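Local structure of probable aminotransferase (Pseudomonas aeruginosa, 5YKR) at residues G270-A274 and H275-P279; E345-E349 and D350-H354; F356-A359 and A360-E363; A431-C434 and P435-A439. The protein is a probable class-III aminotransferase, a pyridoxal-phosphate-dependent enzyme that carries its cofactor on a modified lysine. All coordinates share one frame; numbering follows the deposited sequence.

Contact 1: residues G270-A274 and H275-P279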
# COMPACT_ATOMS: atom_id res chain seq x y z
N GLY A 270 -22.18 -4.99 -2.35
CA GLY A 270 -21.44 -6.10 -2.90
C GLY A 270 -22.30 -7.34 -3.22
O GLY A 270 -23.52 -7.35 -3.08
N TYR A 271 -21.62 -8.35 -3.72
CA TYR A 271 -22.23 -9.65 -3.93
C TYR A 271 -22.82 -10.18 -2.62
O TYR A 271 -23.92 -10.75 -2.58
CB TYR A 271 -21.20 -10.65 -4.51
CG TYR A 271 -21.77 -12.00 -4.89
CD1 TYR A 271 -22.01 -12.97 -3.93
CD2 TYR A 271 -22.15 -12.27 -6.21
CE1 TYR A 271 -22.54 -14.21 -4.29
CE2 TYR A 271 -22.69 -13.50 -6.56
CZ TYR A 271 -22.91 -14.46 -5.57
OH TYR A 271 -23.46 -15.70 -5.82
N SER A 272 -22.06 -9.98 -1.52
CA SER A 272 -22.46 -10.50 -0.21
C SER A 272 -23.80 -9.93 0.20
O SER A 272 -24.66 -10.66 0.68
CB SER A 272 -21.41 -10.20 0.85
OG SER A 272 -20.18 -10.89 0.62
N GLY A 273 -24.00 -8.63 0.01
CA GLY A 273 -25.29 -8.02 0.35
C GLY A 273 -26.41 -8.44 -0.60
O GLY A 273 -27.53 -8.67 -0.13
N ALA A 274 -26.10 -8.61 -1.87
CA ALA A 274 -27.11 -8.95 -2.87
C ALA A 274 -27.60 -10.41 -2.72
O ALA A 274 -28.74 -10.67 -3.07
CB ALA A 274 -26.57 -8.72 -4.26
N HIS A 275 -26.74 -11.29 -2.20
CA HIS A 275 -27.01 -12.73 -2.14
C HIS A 275 -27.06 -13.28 -0.72
O HIS A 275 -27.07 -14.50 -0.54
CB HIS A 275 -25.99 -13.51 -3.02
CG HIS A 275 -26.11 -13.14 -4.45
ND1 HIS A 275 -27.09 -13.65 -5.29
CD2 HIS A 275 -25.46 -12.21 -5.17
CE1 HIS A 275 -26.98 -13.08 -6.48
NE2 HIS A 275 -25.99 -12.21 -6.44
N GLY A 276 -27.07 -12.41 0.28
CA GLY A 276 -27.20 -12.90 1.66
C GLY A 276 -26.05 -13.72 2.19
O GLY A 276 -26.26 -14.60 3.01
N LEU A 277 -24.82 -13.42 1.78
CA LEU A 277 -23.68 -14.13 2.34
C LEU A 277 -23.43 -13.65 3.77
O LEU A 277 -23.89 -12.57 4.17
CB LEU A 277 -22.42 -13.99 1.51
CG LEU A 277 -22.52 -14.42 0.04
CD1 LEU A 277 -21.12 -14.39 -0.62
CD2 LEU A 277 -23.18 -15.79 -0.14
N GLU A 278 -22.69 -14.45 4.51
CA GLU A 278 -22.37 -14.21 5.92
C GLU A 278 -20.85 -14.30 6.13
O GLU A 278 -20.35 -15.20 6.78
CB GLU A 278 -23.12 -15.21 6.82
CG GLU A 278 -24.61 -15.03 6.76
CD GLU A 278 -25.35 -16.14 7.50
OE1 GLU A 278 -25.24 -16.20 8.71
OE2 GLU A 278 -25.99 -16.99 6.86
N PRO A 279 -20.10 -13.33 5.59
CA PRO A 279 -18.62 -13.35 5.72
C PRO A 279 -18.20 -13.21 7.18
O PRO A 279 -18.85 -12.51 7.93
CB PRO A 279 -18.15 -12.13 4.93
CG PRO A 279 -19.37 -11.34 4.73
CD PRO A 279 -20.60 -12.13 4.91
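The His275 imidazole lies on one face of the Tyr271 ring as an offset stack, centroids 4.0 Å apart and planes turned by 26°. His275 CD2 sits over the centre of the phenol ring, 3.2 Å above its plane, while Tyr271 CZ lies over the imidazole face, displaced toward the rim. Ala274 O, from the preceding residue, lies over the opposite imidazole face, and Leu277 CD1 comes to the edge of the phenol, 3.7 Å from Tyr271 CD1. Tyr271 chi1 of -175° sets CG beside its own carbonyl carbon, and His275, with CG beside its backbone N, folds back onto the ring. The backbone holds the same pair together, His275 N donating to Tyr271 O over 2.9 Å. The helix then stops: Gly276 takes a positive phi, and Leu277 N bonds back to Ser272 O at 3.0 Å, in the carbonyl plane on a lone pair. This six-to-one bond, with a glycine in the left-handed conformation, is a recognised helix ending. Around the turn, Glu260 accepts from the backbone N of Tyr271 and Ser272, Pro227 and Pro237 touch Tyr271, and Ser272 and Pro279 rest on Ile258 of strand 255-259; from Pro279 the chain goes on into strand 281-284.

Contact 2: residues E345-E349 and D350-H354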
# COMPACT_ATOMS: atom_id res chain seq x y z
N GLU A 345 -22.27 9.89 -1.65
CA GLU A 345 -22.70 10.57 -2.86
C GLU A 345 -22.59 9.78 -4.14
O GLU A 345 -23.29 10.12 -5.11
CB GLU A 345 -21.95 11.90 -3.03
CG GLU A 345 -21.98 12.80 -1.82
CD GLU A 345 -23.36 13.32 -1.46
OE1 GLU A 345 -24.23 13.42 -2.36
OE2 GLU A 345 -23.54 13.62 -0.28
N VAL A 346 -21.78 8.72 -4.17
CA VAL A 346 -21.47 8.05 -5.43
C VAL A 346 -22.05 6.64 -5.52
O VAL A 346 -22.66 6.29 -6.49
CB VAL A 346 -19.94 8.04 -5.67
CG1 VAL A 346 -19.57 7.30 -6.93
CG2 VAL A 346 -19.41 9.46 -5.73
N MET A 347 -21.80 5.80 -4.52
CA MET A 347 -22.17 4.38 -4.52
C MET A 347 -23.60 4.21 -4.04
O MET A 347 -23.86 3.60 -3.00
CB MET A 347 -21.19 3.61 -3.62
CG MET A 347 -19.83 3.55 -4.18
SD MET A 347 -18.64 2.65 -3.20
CE MET A 347 -19.35 1.04 -3.13
N THR A 348 -24.52 4.78 -4.82
CA THR A 348 -25.92 4.81 -4.49
C THR A 348 -26.73 3.80 -5.31
O THR A 348 -26.28 3.29 -6.32
CB THR A 348 -26.51 6.20 -4.75
OG1 THR A 348 -26.45 6.46 -6.17
CG2 THR A 348 -25.75 7.24 -3.96
N GLU A 349 -27.95 3.56 -4.85
CA GLU A 349 -28.86 2.66 -5.59
C GLU A 349 -29.09 3.22 -7.00
O GLU A 349 -29.13 2.47 -7.96
CB GLU A 349 -30.22 2.53 -4.86
CG GLU A 349 -31.27 1.68 -5.58
CD GLU A 349 -32.54 1.50 -4.73
OE1 GLU A 349 -32.47 0.60 -3.85
OE2 GLU A 349 -33.58 2.22 -4.88
N ASP A 350 -29.26 4.54 -7.13
CA ASP A 350 -29.50 5.13 -8.45
C ASP A 350 -28.31 4.95 -9.39
O ASP A 350 -28.45 4.69 -10.59
CB ASP A 350 -29.83 6.63 -8.35
CG ASP A 350 -31.19 6.95 -7.79
OD1 ASP A 350 -32.06 6.08 -7.68
OD2 ASP A 350 -31.44 8.16 -7.45
N ALA A 351 -27.11 5.10 -8.83
CA ALA A 351 -25.88 4.94 -9.62
C ALA A 351 -25.82 3.50 -10.17
O ALA A 351 -25.56 3.27 -11.35
CB ALA A 351 -24.66 5.26 -8.80
N TYR A 352 -26.04 2.55 -9.26
CA TYR A 352 -25.97 1.16 -9.67
C TYR A 352 -27.08 0.81 -10.68
O TYR A 352 -26.86 0.03 -11.59
CB TYR A 352 -25.97 0.23 -8.48
CG TYR A 352 -24.60 0.01 -7.86
CD1 TYR A 352 -24.13 0.82 -6.82
CD2 TYR A 352 -23.81 -1.05 -8.25
CE1 TYR A 352 -22.90 0.57 -6.21
CE2 TYR A 352 -22.57 -1.27 -7.68
CZ TYR A 352 -22.12 -0.49 -6.66
OH TYR A 352 -20.93 -0.78 -6.05
N ARG A 353 -28.26 1.37 -10.52
CA ARG A 353 -29.33 1.11 -11.46
C ARG A 353 -28.90 1.46 -12.87
O ARG A 353 -29.11 0.70 -13.83
CB ARG A 353 -30.60 1.84 -11.07
CG ARG A 353 -31.78 1.49 -11.98
CD ARG A 353 -33.11 2.14 -11.52
NE ARG A 353 -33.30 2.20 -10.06
CZ ARG A 353 -33.09 3.29 -9.30
NH1 ARG A 353 -32.82 4.49 -9.84
NH2 ARG A 353 -33.22 3.20 -8.00
N HIS A 354 -28.34 2.66 -13.02
CA HIS A 354 -27.83 3.10 -14.31
C HIS A 354 -26.72 2.18 -14.81
O HIS A 354 -26.71 1.75 -15.98
CB HIS A 354 -27.30 4.53 -14.21
CG HIS A 354 -26.68 5.04 -15.48
ND1 HIS A 354 -27.45 5.62 -16.47
CD2 HIS A 354 -25.41 5.08 -15.91
CE1 HIS A 354 -26.66 5.96 -17.47
NE2 HIS A 354 -25.42 5.63 -17.16
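Glu349 OE2 and Arg353 NH2 form a salt bridge at 3.3 Å across one helical turn, carboxylate and guanidinium planes 76° apart. The same guanidinium takes Asp350 OD1 in its own plane, gripping that single oxygen end-on with two nitrogens: NH1 at 2.8 Å from Asp350 OD1 and NH2 at 3.1 Å from it. The NH2 group meets OD1 nearly along its C-O bond, whereas NH1 comes from above the carboxylate plane. Arginine thus lies between two acids whose like charges it would be expected to offset. A bend at chi3 (-38°) folds the Arg353 chain back toward both. Arg353 N also bonds to Glu349 O, the ordinary helical bond that puts the two residues one turn apart.

This is the opening turn of helix 349-372, and Thr348 is its N-cap. With chi1 at 65°, Thr348 OG1 stands in the crowded position between backbone N and carbonyl carbon, and accepts from Ala351 N over 3.1 Å. Thr348 O in turn accepts from Tyr352 N at 3.0 Å and lies at the edge of the Tyr352 ring, in its plane.

Just before the cap, Met347 centres an inverse gamma turn that separates this helix from 333-346; Val346 O packs against Ala351 CB at 3.2 Å. Met347 and Tyr352 run side by side, with Met347 CE 3.8 Å from Tyr352 OH, which hydrogen-bonds to Ile264 O. Arg127 NH1 hydrogen-bonds to Met347 O, and Phe89 packs on the Met347 side chain.

Contact 3: residues F356-A359 and A360-E363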
# COMPACT_ATOMS: atom_id res chain seq x y z
N PHE A 356 -26.14 -0.90 -14.12
CA PHE A 356 -26.69 -2.24 -14.49
C PHE A 356 -27.40 -2.19 -15.86
O PHE A 356 -27.27 -3.09 -16.67
CB PHE A 356 -27.72 -2.73 -13.48
CG PHE A 356 -27.22 -3.02 -12.12
CD1 PHE A 356 -25.88 -3.24 -11.85
CD2 PHE A 356 -28.13 -3.07 -11.07
CE1 PHE A 356 -25.45 -3.54 -10.58
CE2 PHE A 356 -27.72 -3.34 -9.77
CZ PHE A 356 -26.36 -3.60 -9.54
N GLN A 357 -28.16 -1.12 -16.09
CA GLN A 357 -28.86 -1.01 -17.37
C GLN A 357 -27.86 -1.01 -18.55
O GLN A 357 -28.03 -1.70 -19.57
CB GLN A 357 -29.73 0.27 -17.39
CG GLN A 357 -30.39 0.58 -18.72
CD GLN A 357 -31.06 1.93 -18.70
OE1 GLN A 357 -30.59 2.90 -19.33
NE2 GLN A 357 -32.16 2.02 -17.98
N LEU A 358 -26.81 -0.20 -18.40
CA LEU A 358 -25.83 -0.07 -19.48
C LEU A 358 -25.00 -1.35 -19.62
O LEU A 358 -24.69 -1.77 -20.75
CB LEU A 358 -24.95 1.18 -19.30
CG LEU A 358 -25.53 2.56 -19.68
CD1 LEU A 358 -25.72 2.63 -21.18
CD2 LEU A 358 -26.87 2.79 -19.05
N ALA A 359 -24.66 -1.98 -18.49
CA ALA A 359 -23.92 -3.25 -18.53
C ALA A 359 -24.75 -4.37 -19.17
O ALA A 359 -24.23 -5.17 -19.94
CB ALA A 359 -23.41 -3.61 -17.16
N ALA A 360 -26.05 -4.41 -18.87
CA ALA A 360 -26.93 -5.39 -19.50
C ALA A 360 -27.01 -5.20 -20.98
O ALA A 360 -27.01 -6.17 -21.72
CB ALA A 360 -28.30 -5.32 -18.88
N GLN A 361 -27.04 -3.94 -21.42
CA GLN A 361 -27.06 -3.63 -22.85
C GLN A 361 -25.76 -4.15 -23.50
O GLN A 361 -25.76 -4.74 -24.57
CB GLN A 361 -27.23 -2.11 -23.06
CG GLN A 361 -27.19 -1.59 -24.52
CD GLN A 361 -26.98 -0.06 -24.63
OE1 GLN A 361 -27.10 0.66 -23.63
NE2 GLN A 361 -26.64 0.43 -25.84
N LEU A 362 -24.63 -3.91 -22.84
CA LEU A 362 -23.33 -4.30 -23.38
C LEU A 362 -23.24 -5.83 -23.46
O LEU A 362 -22.82 -6.38 -24.50
CB LEU A 362 -22.20 -3.68 -22.50
CG LEU A 362 -20.79 -3.80 -23.07
CD1 LEU A 362 -19.93 -2.61 -22.59
CD2 LEU A 362 -20.15 -5.13 -22.70
N GLU A 363 -23.67 -6.51 -22.39
CA GLU A 363 -23.70 -7.96 -22.33
C GLU A 363 -24.57 -8.54 -23.47
O GLU A 363 -24.14 -9.44 -24.18
CB GLU A 363 -24.28 -8.41 -20.99
CG GLU A 363 -24.46 -9.93 -20.86
CD GLU A 363 -25.37 -10.31 -19.69
OE1 GLU A 363 -26.03 -9.43 -19.09
OE2 GLU A 363 -25.38 -11.51 -19.37
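Phe356 begins the run by offering its carbonyl to the next turn: Ala360 N donates to Phe356 O at 2.8 Å, and the methyl of Ala360 also lies against that oxygen, its CB 3.3 Å away. Gln357 O receives Gln361 N over 3.1 Å. At Leu358 the side chains meet as well as the backbone. Leu358 O accepts from Leu362 N, while Leu358 CD1 comes within 3.4 Å of Gln361 OE1; leucine and glutamine point the same way. With chi1 at 177° and an extended chain beyond it, Gln361 stretches out alongside Leu358. Its NE2 makes a weak hydrogen bond to Ala439 O, at the start of helix 439-456. Last comes Ala359, whose carbonyl O takes Glu363 N at 2.8 Å. Glu363 turns its carboxylate elsewhere, to salt bridges with Arg367 and Arg381, and the small Ala359 side chain fits against Thr433 and Val386. The four consecutive i to i+4 bonds are those of a regular alpha helix, and with side-chain contact confined to one leucine-amide pair, cohesion between these two turns rests chiefly on the backbone.

Contact 4: residues A431-C434 and P435-A439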
# COMPACT_ATOMS: atom_id res chain seq x y z
N ALA A 431 -15.53 -5.26 -19.58
CA ALA A 431 -15.93 -3.85 -19.68
C ALA A 431 -16.73 -3.54 -18.42
O ALA A 431 -17.53 -4.37 -17.94
CB ALA A 431 -16.82 -3.63 -20.90
N LEU A 432 -16.46 -2.36 -17.88
CA LEU A 432 -17.09 -1.89 -16.68
C LEU A 432 -17.83 -0.59 -16.99
O LEU A 432 -17.25 0.33 -17.59
CB LEU A 432 -15.94 -1.65 -15.64
CG LEU A 432 -16.35 -1.29 -14.22
CD1 LEU A 432 -17.27 -2.31 -13.52
CD2 LEU A 432 -15.08 -1.10 -13.45
N THR A 433 -19.08 -0.50 -16.54
CA THR A 433 -19.86 0.73 -16.70
C THR A 433 -19.82 1.56 -15.42
O THR A 433 -19.60 1.03 -14.33
CB THR A 433 -21.33 0.41 -17.05
OG1 THR A 433 -21.90 -0.34 -15.99
CG2 THR A 433 -21.41 -0.38 -18.32
N CYS A 434 -19.97 2.87 -15.58
CA CYS A 434 -20.02 3.81 -14.48
C CYS A 434 -21.20 4.76 -14.67
O CYS A 434 -21.85 4.71 -15.71
CB CYS A 434 -18.69 4.58 -14.36
SG CYS A 434 -18.34 5.72 -15.66
N PRO A 435 -21.47 5.62 -13.69
CA PRO A 435 -22.64 6.52 -13.86
C PRO A 435 -22.57 7.43 -15.06
O PRO A 435 -23.62 7.82 -15.58
CB PRO A 435 -22.63 7.31 -12.55
CG PRO A 435 -22.04 6.39 -11.58
CD PRO A 435 -20.94 5.69 -12.33
N ALA A 436 -21.34 7.75 -15.54
CA ALA A 436 -21.13 8.61 -16.70
C ALA A 436 -21.19 7.87 -18.06
O ALA A 436 -21.23 8.51 -19.12
CB ALA A 436 -19.83 9.36 -16.58
N THR A 437 -21.21 6.53 -18.05
CA THR A 437 -21.33 5.77 -19.30
C THR A 437 -22.68 6.07 -19.96
O THR A 437 -23.70 6.24 -19.27
CB THR A 437 -21.17 4.26 -19.06
OG1 THR A 437 -20.00 4.05 -18.22
CG2 THR A 437 -21.08 3.50 -20.40
N ARG A 438 -22.66 6.24 -21.28
CA ARG A 438 -23.88 6.53 -22.02
C ARG A 438 -24.20 5.38 -22.96
O ARG A 438 -23.31 4.61 -23.36
CB ARG A 438 -23.67 7.81 -22.86
CG ARG A 438 -23.37 9.07 -22.06
CD ARG A 438 -22.79 10.18 -22.95
NE ARG A 438 -21.64 9.70 -23.75
CZ ARG A 438 -20.93 10.41 -24.64
NH1 ARG A 438 -21.22 11.69 -24.89
NH2 ARG A 438 -19.90 9.83 -25.27
N ALA A 439 -25.47 5.27 -23.35
CA ALA A 439 -25.89 4.22 -24.28
C ALA A 439 -25.08 4.23 -25.57
O ALA A 439 -24.68 3.18 -26.07
CB ALA A 439 -27.37 4.39 -24.59
O HOH W 1 -17.50 3.02 -18.60
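Thr437 reaches back over a tight turn to Cys434. Its CB lies 3.4 Å from Cys434 O, the carbonyl that also accepts Thr437 N at 3.0 Å and so closes a type I beta turn from Cys434 to Thr437. Farther along, OG1 is where the side chain does its work. With OG1 beside its own backbone N (chi1 -47°), it faces back across the turn and accepts from Cys434 N over 2.9 Å in an almost linear bond (172°). The hydroxyl proton goes to a water 2.7 Å from Thr437 OG1, and this water donates in turn to Leu432 O at 2.9 Å. One buried hydroxyl thereby ties the amide of Cys434 directly and, through water, the carbonyl of Leu432 at the end of the strand. On the turn itself, Cys434 SG lies 4.0 Å from Ala436 CB.

The segment leaves strand 430-432, an outer strand of a three-stranded antiparallel sheet beside 385-389, and leads to Arg438, N-cap of helix 439-456. Helix 349-372 runs along one side: Thr433 OG1 hydrogen-bonds to Met355 O and its side chain packs on Leu358 and Ala359, while Pro435 touches Met355. From the loops, Leu82 meets Cys434 and Phe80 meets Thr437.

All four contacts are local and follow one another in series along the chain; none encloses or crosses another. Contact 1 ends the short helix 270-275 and turns the chain toward strand 281-284 of the mixed sheet; it touches no other contact, its nearest atoms lying about 6 Å from those of contact 2. Contact 2 makes the turn between helix 333-346 and helix 349-372, and contact 3 continues the latter. Contact 4 closes the turn from strand 430-432 to helix 439-456 and comes back against both: His354 NE2 probably bonds to Thr437 O, while Leu358 packs on Arg438 and Ala439, and Ala359 on Thr433. The long helix is joined to the small antiparallel sheet and the C-terminal helix.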